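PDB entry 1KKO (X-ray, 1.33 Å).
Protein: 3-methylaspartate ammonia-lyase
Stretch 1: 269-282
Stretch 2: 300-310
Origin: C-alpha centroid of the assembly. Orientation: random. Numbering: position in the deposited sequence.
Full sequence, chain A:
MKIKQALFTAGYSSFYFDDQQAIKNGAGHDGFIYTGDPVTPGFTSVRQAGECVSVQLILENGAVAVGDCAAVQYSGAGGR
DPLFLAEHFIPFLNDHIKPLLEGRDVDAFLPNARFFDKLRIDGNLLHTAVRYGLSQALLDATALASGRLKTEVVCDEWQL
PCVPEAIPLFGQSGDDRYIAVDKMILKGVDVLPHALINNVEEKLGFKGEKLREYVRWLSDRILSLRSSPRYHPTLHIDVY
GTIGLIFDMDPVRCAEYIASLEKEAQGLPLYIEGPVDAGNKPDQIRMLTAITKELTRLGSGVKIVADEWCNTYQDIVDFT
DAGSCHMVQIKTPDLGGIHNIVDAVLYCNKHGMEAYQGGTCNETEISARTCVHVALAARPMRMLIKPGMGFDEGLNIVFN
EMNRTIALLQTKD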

# COMPACT_ATOMS: atom_id res chain seq x y z
N PRO A 269 26.27 -8.96 -4.56
CA PRO A 269 26.69 -7.67 -5.12
C PRO A 269 26.29 -6.54 -4.20
O PRO A 269 25.22 -6.60 -3.60
CB PRO A 269 25.93 -7.59 -6.44
CG PRO A 269 25.52 -8.98 -6.77
CD PRO A 269 25.37 -9.70 -5.47
N LEU A 270 27.13 -5.52 -4.09
CA LEU A 270 26.89 -4.41 -3.19
C LEU A 270 26.88 -3.08 -3.93
O LEU A 270 27.77 -2.79 -4.73
CB LEU A 270 27.93 -4.40 -2.07
CG LEU A 270 27.83 -3.27 -1.05
CD1 LEU A 270 26.54 -3.38 -0.23
CD2 LEU A 270 29.05 -3.28 -0.13
N TYR A 271 25.85 -2.29 -3.63
CA TYR A 271 25.70 -0.94 -4.13
C TYR A 271 25.56 0.01 -2.95
O TYR A 271 24.80 -0.28 -2.01
CB TYR A 271 24.44 -0.82 -4.96
CG TYR A 271 24.51 -1.40 -6.36
CD1 TYR A 271 24.57 -2.76 -6.57
CD2 TYR A 271 24.51 -0.57 -7.46
CE1 TYR A 271 24.63 -3.29 -7.86
CE2 TYR A 271 24.54 -1.09 -8.76
CZ TYR A 271 24.60 -2.44 -8.94
OH TYR A 271 24.63 -2.96 -10.23
N ILE A 272 26.27 1.13 -3.00
CA ILE A 272 26.15 2.17 -1.98
C ILE A 272 25.64 3.44 -2.65
O ILE A 272 26.27 3.98 -3.54
CB ILE A 272 27.51 2.45 -1.31
CG1 ILE A 272 28.03 1.21 -0.58
CG2 ILE A 272 27.39 3.65 -0.35
CD1 ILE A 272 27.17 0.72 0.58
N GLU A 273 24.46 3.87 -2.23
CA GLU A 273 23.83 5.07 -2.78
C GLU A 273 24.13 6.29 -1.92
O GLU A 273 24.16 6.21 -0.69
CB GLU A 273 22.31 4.85 -2.91
CG GLU A 273 21.58 6.04 -3.52
CD GLU A 273 20.16 5.74 -3.94
OE1 GLU A 273 19.61 4.69 -3.57
OE2 GLU A 273 19.57 6.58 -4.65
N GLY A 274 24.37 7.41 -2.59
CA GLY A 274 24.63 8.66 -1.92
C GLY A 274 25.81 8.66 -0.97
O GLY A 274 25.69 9.08 0.17
N PRO A 275 26.98 8.20 -1.39
CA PRO A 275 28.10 8.14 -0.45
C PRO A 275 28.50 9.50 0.13
O PRO A 275 28.91 9.56 1.29
CB PRO A 275 29.23 7.56 -1.30
CG PRO A 275 28.85 7.86 -2.69
CD PRO A 275 27.35 7.68 -2.72
N VAL A 276 28.37 10.56 -0.67
CA VAL A 276 28.72 11.91 -0.25
C VAL A 276 27.65 12.86 -0.72
O VAL A 276 26.89 12.54 -1.63
CB VAL A 276 30.06 12.33 -0.88
CG1 VAL A 276 31.16 11.38 -0.50
CG2 VAL A 276 29.92 12.40 -2.40
N ASP A 277 27.55 14.02 -0.08
CA ASP A 277 26.67 15.08 -0.52
C ASP A 277 27.49 16.37 -0.56
O ASP A 277 27.71 17.02 0.47
CB ASP A 277 25.47 15.24 0.40
CG ASP A 277 24.53 16.34 -0.05
OD1 ASP A 277 24.84 17.06 -1.03
OD2 ASP A 277 23.45 16.57 0.52
N ALA A 278 27.93 16.74 -1.76
CA ALA A 278 28.76 17.93 -1.95
C ALA A 278 27.98 19.23 -1.93
O ALA A 278 28.58 20.30 -2.02
CB ALA A 278 29.53 17.80 -3.26
N GLY A 279 26.65 19.17 -1.84
CA GLY A 279 25.84 20.37 -1.67
C GLY A 279 25.43 21.13 -2.91
O GLY A 279 24.70 22.12 -2.82
N ASN A 280 25.89 20.68 -4.06
CA ASN A 280 25.49 21.28 -5.31
C ASN A 280 25.82 20.29 -6.41
O ASN A 280 26.64 19.40 -6.22
CB ASN A 280 26.16 22.64 -5.56
CG ASN A 280 27.66 22.53 -5.65
OD1 ASN A 280 28.18 22.06 -6.65
ND2 ASN A 280 28.35 22.98 -4.61
N LYS A 281 25.19 20.47 -7.54
CA LYS A 281 25.33 19.55 -8.64
C LYS A 281 26.75 19.44 -9.23
O LYS A 281 27.29 18.34 -9.31
CB LYS A 281 24.29 19.91 -9.69
CG LYS A 281 24.32 19.08 -10.90
CD LYS A 281 23.34 19.66 -11.88
CE LYS A 281 23.54 19.05 -13.23
NZ LYS A 281 22.63 19.67 -14.22
N PRO A 282 27.39 20.53 -9.64
CA PRO A 282 28.74 20.38 -10.21
C PRO A 282 29.74 19.71 -9.26
O PRO A 282 30.50 18.84 -9.70
CB PRO A 282 29.16 21.82 -10.54
CG PRO A 282 27.91 22.59 -10.58
CD PRO A 282 26.94 21.93 -9.63
N SER A 300 37.82 -2.74 -6.92
CA SER A 300 36.63 -3.06 -6.14
C SER A 300 35.44 -3.44 -7.01
O SER A 300 35.24 -2.88 -8.08
CB SER A 300 36.24 -1.86 -5.28
OG SER A 300 35.09 -2.17 -4.50
N GLY A 301 34.63 -4.36 -6.52
CA GLY A 301 33.42 -4.74 -7.21
C GLY A 301 32.20 -3.99 -6.68
O GLY A 301 31.09 -4.23 -7.14
N VAL A 302 32.42 -3.09 -5.73
CA VAL A 302 31.32 -2.33 -5.13
C VAL A 302 30.97 -1.16 -6.04
O VAL A 302 31.84 -0.49 -6.57
CB VAL A 302 31.66 -1.81 -3.72
CG1 VAL A 302 30.46 -1.08 -3.11
CG2 VAL A 302 32.10 -2.94 -2.81
N LYS A 303 29.67 -0.91 -6.20
CA LYS A 303 29.21 0.15 -7.08
C LYS A 303 28.59 1.30 -6.30
O LYS A 303 28.10 1.09 -5.20
CB LYS A 303 28.21 -0.41 -8.09
CG LYS A 303 28.86 -1.35 -9.11
CD LYS A 303 27.83 -1.96 -10.03
CE LYS A 303 28.43 -2.87 -11.07
NZ LYS A 303 27.34 -3.58 -11.80
N ILE A 304 28.62 2.51 -6.87
CA ILE A 304 27.97 3.65 -6.22
C ILE A 304 26.85 4.20 -7.10
O ILE A 304 26.87 4.10 -8.33
CB ILE A 304 28.97 4.77 -5.78
CG1 ILE A 304 29.73 5.36 -6.96
CG2 ILE A 304 29.91 4.23 -4.70
CD1 ILE A 304 30.47 6.65 -6.63
N VAL A 305 25.87 4.77 -6.41
CA VAL A 305 24.65 5.28 -7.02
C VAL A 305 24.49 6.77 -6.72
O VAL A 305 24.52 7.18 -5.55
CB VAL A 305 23.42 4.55 -6.45
CG1 VAL A 305 22.16 4.94 -7.22
CG2 VAL A 305 23.62 3.05 -6.47
N ALA A 306 24.30 7.58 -7.75
CA ALA A 306 24.01 8.99 -7.59
C ALA A 306 22.55 9.17 -7.22
O ALA A 306 21.69 8.42 -7.65
CB ALA A 306 24.31 9.74 -8.84
N ASP A 307 22.27 10.19 -6.44
CA ASP A 307 20.90 10.49 -6.05
C ASP A 307 20.78 12.00 -5.82
O ASP A 307 20.22 12.71 -6.66
CB ASP A 307 20.55 9.69 -4.80
CG ASP A 307 19.17 9.99 -4.27
OD1 ASP A 307 18.30 10.47 -5.03
OD2 ASP A 307 18.88 9.76 -3.09
N GLU A 308 21.32 12.49 -4.71
CA GLU A 308 21.28 13.92 -4.41
C GLU A 308 21.86 14.74 -5.56
O GLU A 308 22.92 14.43 -6.09
CB GLU A 308 22.07 14.23 -3.13
CG GLU A 308 21.70 13.45 -1.88
CD GLU A 308 22.47 12.15 -1.69
OE1 GLU A 308 22.96 11.56 -2.68
OE2 GLU A 308 22.58 11.70 -0.52
N TRP A 309 21.14 15.80 -5.92
CA TRP A 309 21.51 16.77 -6.96
C TRP A 309 21.32 16.23 -8.37
O TRP A 309 21.64 16.92 -9.34
CB TRP A 309 22.92 17.33 -6.74
CG TRP A 309 22.99 17.94 -5.38
CD1 TRP A 309 23.61 17.43 -4.29
CD2 TRP A 309 22.32 19.13 -4.94
NE1 TRP A 309 23.41 18.24 -3.20
CE2 TRP A 309 22.62 19.29 -3.57
CE3 TRP A 309 21.53 20.09 -5.56
CZ2 TRP A 309 22.13 20.35 -2.82
CZ3 TRP A 309 21.06 21.15 -4.81
CH2 TRP A 309 21.36 21.27 -3.46
N CYS A 310 20.78 15.01 -8.49
CA CYS A 310 20.50 14.40 -9.78
C CYS A 310 18.99 14.26 -9.86
O CYS A 310 18.45 13.20 -9.58
CB CYS A 310 21.20 13.06 -9.88
SG CYS A 310 21.09 12.34 -11.52
O HOH W 1 28.25 -4.16 -7.20
O HOH W 2 29.97 -6.01 -4.71

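Two neighbouring parallel strands, 270-273 and the strand ending at Ala 306, form the first half of this contact; beyond them, the loop and helix start of stretch 1 pack against Trp 309. The strand axes cross at -32° and approach to 4.5 Å, and the two stretches together bury 906 Å². Leu 270 O begins the ladder, accepting a hydrogen bond from Lys 303 N (3.1 Å). A water extends the pairing toward Gly 301, donating to Leu 270 O (2.9 Å) and Gly 301 O (2.8 Å), joining two acceptors that could not bond directly. The Leu 270 side chain rests on Val 302, CD2 to CG1 at 4.0 Å.

Tyr 271 pairs with Lys 303, and their side chains lie on the same face of the sheet. Lys 303 CB sits over the Tyr 271 ring, 4.0 Å from its centroid, in a CH-pi contact; the extended lysine then carries NZ to Tyr 271 OH, where it donates a hydrogen bond of 3.2 Å. At the ring edge, Val 305 CG2 packs 3.9 Å from Tyr 271 CD2.

Ile 272 bonds through both backbone polar groups: its N donates to Lys 303 O (2.9 Å) and its O accepts from Val 305 N (3.0 Å). Its side chain occupies the other face, with that of Ile 304. Glu 273 returns to the Tyr 271 face, its CB 3.7 Å from Val 305 CB. Its carboxylate comes close to a like charge, Glu 273 OE2 to Asp 307 OD2 at 3.6 Å, but both Glu 273 oxygens have hydrogen bonds elsewhere in the structure.

Gly 274 N closes the ladder on Val 305 O at 3.0 Å. Its positive phi favours glycine, and a CB here would lie 2.8 Å from Glu 308 OE2, a clash. Pro 275 adds a looser apolar contact, CG to Ile 304 CG2 at 4.3 Å.

Past the strand, Asp 277 OD1 serves two donors: Trp 309 NE1 at the indole edge (2.9 Å) and Gly 279 N within its own loop (2.9 Å). This shared acceptor ties the loop to the tryptophan, which follows Glu 308 in a type II turn from Asp 307 to Cys 310. Asn 280, the N-cap of the following helix, lays its CA over one face of the indole, 4.0 Å from the centroid of the six-membered ring. Lys 281 completes the contact, its CB 4.2 Å from Trp 309 CB.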